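Local coordinates for kinesin-like protein Nod (Drosophila melanogaster, PDB 3DC4), which binds and hydrolyses ATP as the motor domain of a microtubule-associated kinesin required to segregate non-exchange chromosomes in meiosis, at residues A[75-88]-A[124-138]. Residues are numbered along the deposited sequence; the frame is centred on the assembly and turned at random.
Sequences QDEMYQALILPLVD and HLGILPRALGDIFER
Met-78 of helix 75-82 and Ile-83, just beyond that helix, both pack on Ile-127: Met-78 CE lies 3.5 Å from Ile-127 CD1, and Ile-83 CG1 meets the same methyl. Ile-127 and Ala-131 rest on strand 234-241 at Ile-239 and Met-237, and Leu-86 also reaches Met-237. Beside this centre, Tyr-79 is a knob among Ile-127, Arg-130, Ala-131 and Asp-134. With CG swung opposite the backbone N (chi1 166°), its ring receives Arg-130 CB over one face, 3.6 Å from the centroid, in a CH-pi contact. Tyr-79 OH donates to Asp-134 OD2 at 2.6 Å, meeting that oxygen's anti lone pair, with carboxylate and ring nearly coplanar. A phenylalanine here would keep the ring packing but would probably cost Asp-134 OD2 the hydroxyl, leaving it a water and its carboxylate less fixed. Farther along, Val-87 CG1 lies over one face of the Arg-138 guanidinium, whose NH1 forms a salt bridge with Asp-88 OD1 at 2.6 Å. The Arg-130 guanidinium lies against the backbone of Gln-75 and Asp-76, its NE bonded to Leu-125 O at 2.8 Å. Toward the nucleotide, Gln-75 NE2 donates almost straight (172°) to His-124 O, 3.1 Å away. Gln-75 also bonds Arg-29 and Tyr-110 of the ADP pocket, and His-124 bonds Tyr-110, so the packing of helices 75-82 and 84-92 on helix 127-141 is probably coupled to the kinesin nucleotide site.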
loop_
_atom_site.group_PDB
_atom_site.type_symbol
_atom_site.label_atom_id
_atom_site.label_comp_id
_atom_site.label_asym_id
_atom_site.label_seq_id
_atom_site.Cartn_x
_atom_site.Cartn_y
_atom_site.Cartn_z
ATOM N N GLN A 75 -13.713 8.142 -1.338
ATOM C CA GLN A 75 -12.255 8.156 -1.316
ATOM C C GLN A 75 -11.779 9.023 -0.156
ATOM O O GLN A 75 -10.872 8.645 0.583
ATOM C CB GLN A 75 -11.710 8.734 -2.629
ATOM C CG GLN A 75 -11.918 7.877 -3.876
ATOM C CD GLN A 75 -10.986 6.674 -3.921
ATOM O OE1 GLN A 75 -10.899 5.908 -2.967
ATOM N NE2 GLN A 75 -10.296 6.499 -5.036
ATOM N N ASP A 76 -12.396 10.192 -0.004
ATOM C CA ASP A 76 -12.034 11.117 1.063
ATOM C C ASP A 76 -12.124 10.459 2.435
ATOM O O ASP A 76 -11.180 10.525 3.227
ATOM C CB ASP A 76 -12.932 12.359 1.022
ATOM C CG ASP A 76 -12.745 13.255 2.234
ATOM O OD1 ASP A 76 -13.579 13.197 3.160
ATOM O OD2 ASP A 76 -11.756 14.011 2.269
ATOM N N GLU A 77 -13.255 9.823 2.717
ATOM C CA GLU A 77 -13.433 9.159 4.001
ATOM C C GLU A 77 -12.416 8.054 4.220
ATOM O O GLU A 77 -11.799 7.961 5.279
ATOM C CB GLU A 77 -14.838 8.563 4.112
ATOM C CG GLU A 77 -15.819 9.442 4.859
ATOM C CD GLU A 77 -15.302 9.835 6.235
ATOM O OE1 GLU A 77 -15.035 8.933 7.063
ATOM O OE2 GLU A 77 -15.160 11.052 6.486
ATOM N N MET A 78 -12.255 7.202 3.217
ATOM C CA MET A 78 -11.314 6.100 3.308
ATOM C C MET A 78 -9.901 6.610 3.578
ATOM O O MET A 78 -9.196 6.080 4.436
ATOM C CB MET A 78 -11.360 5.276 2.019
ATOM C CG MET A 78 -10.447 4.059 2.020
ATOM S SD MET A 78 -8.823 4.397 1.294
ATOM C CE MET A 78 -7.764 4.462 2.720
ATOM N N TYR A 79 -9.499 7.650 2.855
ATOM C CA TYR A 79 -8.168 8.231 3.025
ATOM C C TYR A 79 -8.023 8.848 4.420
ATOM O O TYR A 79 -7.041 8.615 5.115
ATOM C CB TYR A 79 -7.918 9.304 1.953
ATOM C CG TYR A 79 -6.715 10.176 2.249
ATOM C CD1 TYR A 79 -5.418 9.693 2.080
ATOM C CD2 TYR A 79 -6.875 11.454 2.782
ATOM C CE1 TYR A 79 -4.312 10.456 2.443
ATOM C CE2 TYR A 79 -5.770 12.226 3.150
ATOM C CZ TYR A 79 -4.494 11.715 2.980
ATOM O OH TYR A 79 -3.404 12.443 3.384
ATOM N N GLN A 80 -9.012 9.638 4.823
ATOM C CA GLN A 80 -8.967 10.280 6.126
ATOM C C GLN A 80 -8.875 9.268 7.267
ATOM O O GLN A 80 -8.125 9.466 8.209
ATOM C CB GLN A 80 -10.198 11.171 6.315
ATOM C CG GLN A 80 -10.265 12.314 5.320
ATOM C CD GLN A 80 -9.333 13.454 5.657
ATOM O OE1 GLN A 80 -8.752 14.081 4.769
ATOM N NE2 GLN A 80 -9.209 13.754 6.945
ATOM N N ALA A 81 -9.625 8.177 7.177
ATOM C CA ALA A 81 -9.614 7.172 8.231
ATOM C C ALA A 81 -8.396 6.271 8.231
ATOM O O ALA A 81 -7.854 5.949 9.284
ATOM C CB ALA A 81 -10.868 6.305 8.143
ATOM N N LEU A 82 -7.955 5.879 7.046
ATOM C CA LEU A 82 -6.861 4.938 6.939
ATOM C C LEU A 82 -5.460 5.451 6.678
ATOM O O LEU A 82 -4.490 4.903 7.210
ATOM C CB LEU A 82 -7.216 3.918 5.861
ATOM C CG LEU A 82 -6.310 2.698 5.756
ATOM C CD1 LEU A 82 -6.492 1.836 7.005
ATOM C CD2 LEU A 82 -6.667 1.920 4.504
ATOM N N ILE A 83 -5.336 6.503 5.883
ATOM C CA ILE A 83 -4.014 6.988 5.528
ATOM C C ILE A 83 -3.563 8.292 6.164
ATOM O O ILE A 83 -2.409 8.414 6.563
ATOM C CB ILE A 83 -3.909 7.095 3.992
ATOM C CG1 ILE A 83 -4.312 5.757 3.362
ATOM C CG2 ILE A 83 -2.496 7.469 3.576
ATOM C CD1 ILE A 83 -3.334 4.600 3.628
ATOM N N LEU A 84 -4.465 9.259 6.270
ATOM C CA LEU A 84 -4.113 10.546 6.856
ATOM C C LEU A 84 -3.284 10.411 8.139
ATOM O O LEU A 84 -2.276 11.102 8.304
ATOM C CB LEU A 84 -5.375 11.374 7.132
ATOM C CG LEU A 84 -5.099 12.754 7.736
ATOM C CD1 LEU A 84 -4.268 13.588 6.768
ATOM C CD2 LEU A 84 -6.415 13.448 8.052
ATOM N N PRO A 85 -3.685 9.513 9.057
ATOM C CA PRO A 85 -2.926 9.341 10.302
ATOM C C PRO A 85 -1.450 9.010 10.067
ATOM O O PRO A 85 -0.592 9.368 10.871
ATOM C CB PRO A 85 -3.662 8.202 11.005
ATOM C CG PRO A 85 -5.085 8.432 10.568
ATOM C CD PRO A 85 -4.907 8.693 9.080
ATOM N N LEU A 86 -1.158 8.331 8.963
ATOM C CA LEU A 86 0.217 7.960 8.644
ATOM C C LEU A 86 1.056 9.151 8.198
ATOM O O LEU A 86 2.280 9.129 8.308
ATOM C CB LEU A 86 0.243 6.899 7.545
ATOM C CG LEU A 86 -0.413 5.556 7.862
ATOM C CD1 LEU A 86 -0.313 4.654 6.642
ATOM C CD2 LEU A 86 0.265 4.910 9.072
ATOM N N VAL A 87 0.403 10.194 7.699
ATOM C CA VAL A 87 1.136 11.358 7.227
ATOM C C VAL A 87 2.012 11.954 8.319
ATOM O O VAL A 87 3.175 12.268 8.078
ATOM C CB VAL A 87 0.184 12.426 6.661
ATOM C CG1 VAL A 87 0.969 13.669 6.251
ATOM C CG2 VAL A 87 -0.544 11.865 5.452
ATOM N N ASP A 88 1.470 12.114 9.521
ATOM C CA ASP A 88 2.281 12.661 10.601
ATOM C C ASP A 88 3.461 11.751 10.918
ATOM O O ASP A 88 4.569 12.226 11.168
ATOM C CB ASP A 88 1.453 12.877 11.868
ATOM C CG ASP A 88 0.733 14.205 11.863
ATOM O OD1 ASP A 88 1.242 15.150 11.216
ATOM O OD2 ASP A 88 -0.330 14.307 12.510
ATOM N N HIS A 124 -12.968 11.211 -7.069
ATOM C CA HIS A 124 -12.450 9.877 -7.353
ATOM C C HIS A 124 -10.944 9.756 -7.145
ATOM O O HIS A 124 -10.378 8.675 -7.293
ATOM C CB HIS A 124 -12.821 9.481 -8.782
ATOM C CG HIS A 124 -14.297 9.349 -9.002
ATOM N ND1 HIS A 124 -15.052 8.365 -8.401
ATOM C CD2 HIS A 124 -15.159 10.083 -9.745
ATOM C CE1 HIS A 124 -16.316 8.498 -8.766
ATOM N NE2 HIS A 124 -16.407 9.533 -9.580
ATOM N N LEU A 125 -10.298 10.869 -6.812
ATOM C CA LEU A 125 -8.860 10.870 -6.566
ATOM C C LEU A 125 -8.551 9.895 -5.437
ATOM O O LEU A 125 -9.247 9.877 -4.417
ATOM C CB LEU A 125 -8.392 12.275 -6.188
ATOM C CG LEU A 125 -8.416 13.284 -7.340
ATOM C CD1 LEU A 125 -8.164 14.682 -6.795
ATOM C CD2 LEU A 125 -7.357 12.902 -8.373
ATOM N N GLY A 126 -7.495 9.110 -5.627
ATOM C CA GLY A 126 -7.105 8.112 -4.650
ATOM C C GLY A 126 -6.121 8.513 -3.564
ATOM O O GLY A 126 -5.839 9.698 -3.343
ATOM N N ILE A 127 -5.583 7.504 -2.888
ATOM C CA ILE A 127 -4.654 7.724 -1.790
ATOM C C ILE A 127 -3.387 8.485 -2.134
ATOM O O ILE A 127 -3.024 9.395 -1.403
ATOM C CB ILE A 127 -4.276 6.387 -1.127
ATOM C CG1 ILE A 127 -5.494 5.856 -0.369
ATOM C CG2 ILE A 127 -3.090 6.573 -0.193
ATOM C CD1 ILE A 127 -5.327 4.454 0.201
ATOM N N LEU A 128 -2.717 8.131 -3.228
ATOM C CA LEU A 128 -1.480 8.811 -3.603
ATOM C C LEU A 128 -1.595 10.328 -3.703
ATOM O O LEU A 128 -0.887 11.053 -3.006
ATOM C CB LEU A 128 -0.945 8.266 -4.932
ATOM C CG LEU A 128 0.185 7.236 -4.880
ATOM C CD1 LEU A 128 0.495 6.734 -6.296
ATOM C CD2 LEU A 128 1.437 7.867 -4.266
ATOM N N PRO A 129 -2.496 10.831 -4.562
ATOM C CA PRO A 129 -2.619 12.285 -4.677
ATOM C C PRO A 129 -3.070 12.980 -3.396
ATOM O O PRO A 129 -2.651 14.101 -3.126
ATOM C CB PRO A 129 -3.608 12.459 -5.833
ATOM C CG PRO A 129 -4.473 11.237 -5.717
ATOM C CD PRO A 129 -3.475 10.144 -5.425
ATOM N N ARG A 130 -3.910 12.323 -2.602
ATOM C CA ARG A 130 -4.378 12.931 -1.362
ATOM C C ARG A 130 -3.257 13.002 -0.339
ATOM O O ARG A 130 -3.098 14.008 0.359
ATOM C CB ARG A 130 -5.559 12.148 -0.788
ATOM C CG ARG A 130 -6.769 12.126 -1.707
ATOM C CD ARG A 130 -7.934 11.361 -1.112
ATOM N NE ARG A 130 -9.027 11.305 -2.072
ATOM C CZ ARG A 130 -9.948 12.253 -2.213
ATOM N NH1 ARG A 130 -9.917 13.328 -1.436
ATOM N NH2 ARG A 130 -10.875 12.148 -3.160
ATOM N N ALA A 131 -2.477 11.932 -0.251
ATOM C CA ALA A 131 -1.368 11.890 0.691
ATOM C C ALA A 131 -0.341 12.960 0.347
ATOM O O ALA A 131 0.105 13.704 1.214
ATOM C CB ALA A 131 -0.715 10.532 0.658
ATOM N N LEU A 132 0.035 13.032 -0.925
ATOM C CA LEU A 132 1.022 14.015 -1.353
ATOM C C LEU A 132 0.546 15.425 -1.015
ATOM O O LEU A 132 1.333 16.274 -0.589
ATOM C CB LEU A 132 1.277 13.887 -2.858
ATOM C CG LEU A 132 2.327 14.849 -3.431
ATOM C CD1 LEU A 132 3.687 14.570 -2.786
ATOM C CD2 LEU A 132 2.413 14.656 -4.945
ATOM N N GLY A 133 -0.748 15.668 -1.201
ATOM C CA GLY A 133 -1.308 16.971 -0.891
ATOM C C GLY A 133 -1.095 17.353 0.564
ATOM O O GLY A 133 -0.641 18.457 0.847
ATOM N N ASP A 134 -1.411 16.445 1.487
ATOM C CA ASP A 134 -1.240 16.724 2.912
ATOM C C ASP A 134 0.229 16.792 3.327
ATOM O O ASP A 134 0.577 17.475 4.291
ATOM C CB ASP A 134 -1.981 15.676 3.758
ATOM C CG ASP A 134 -3.494 15.877 3.743
ATOM O OD1 ASP A 134 -3.945 17.016 4.001
ATOM O OD2 ASP A 134 -4.236 14.902 3.482
ATOM N N ILE A 135 1.085 16.077 2.606
ATOM C CA ILE A 135 2.512 16.089 2.892
ATOM C C ILE A 135 3.060 17.478 2.568
ATOM O O ILE A 135 3.766 18.076 3.380
ATOM C CB ILE A 135 3.250 15.032 2.052
ATOM C CG1 ILE A 135 2.898 13.632 2.571
ATOM C CG2 ILE A 135 4.762 15.257 2.110
ATOM C CD1 ILE A 135 3.393 12.515 1.685
ATOM N N PHE A 136 2.722 17.996 1.391
ATOM C CA PHE A 136 3.189 19.319 0.993
ATOM C C PHE A 136 2.696 20.371 1.979
ATOM O O PHE A 136 3.462 21.221 2.438
ATOM C CB PHE A 136 2.685 19.692 -0.410
ATOM C CG PHE A 136 3.405 18.995 -1.542
ATOM C CD1 PHE A 136 4.767 18.717 -1.469
ATOM C CD2 PHE A 136 2.724 18.676 -2.712
ATOM C CE1 PHE A 136 5.436 18.134 -2.546
ATOM C CE2 PHE A 136 3.385 18.094 -3.795
ATOM C CZ PHE A 136 4.742 17.824 -3.712
ATOM N N GLU A 137 1.410 20.308 2.303
ATOM C CA GLU A 137 0.808 21.267 3.219
ATOM C C GLU A 137 1.527 21.344 4.562
ATOM O O GLU A 137 1.845 22.430 5.046
ATOM C CB GLU A 137 -0.663 20.915 3.431
ATOM C CG GLU A 137 -1.397 21.845 4.368
ATOM C CD GLU A 137 -2.887 21.594 4.356
ATOM O OE1 GLU A 137 -3.503 21.745 3.278
ATOM O OE2 GLU A 137 -3.441 21.240 5.419
ATOM N N ARG A 138 1.789 20.189 5.161
ATOM C CA ARG A 138 2.465 20.152 6.451
ATOM C C ARG A 138 3.931 20.547 6.349
ATOM O O ARG A 138 4.498 21.102 7.289
ATOM C CB ARG A 138 2.333 18.763 7.067
ATOM C CG ARG A 138 0.895 18.370 7.322
ATOM C CD ARG A 138 0.807 16.992 7.930
ATOM N NE ARG A 138 -0.574 16.602 8.185
ATOM C CZ ARG A 138 -0.930 15.437 8.713
ATOM N NH1 ARG A 138 -0.005 14.548 9.042
ATOM N NH2 ARG A 138 -2.209 15.160 8.909
HETATM O O HOH W 1 -9.392 13.616 1.783
HETATM O O HOH W 2 -6.645 15.992 4.339
#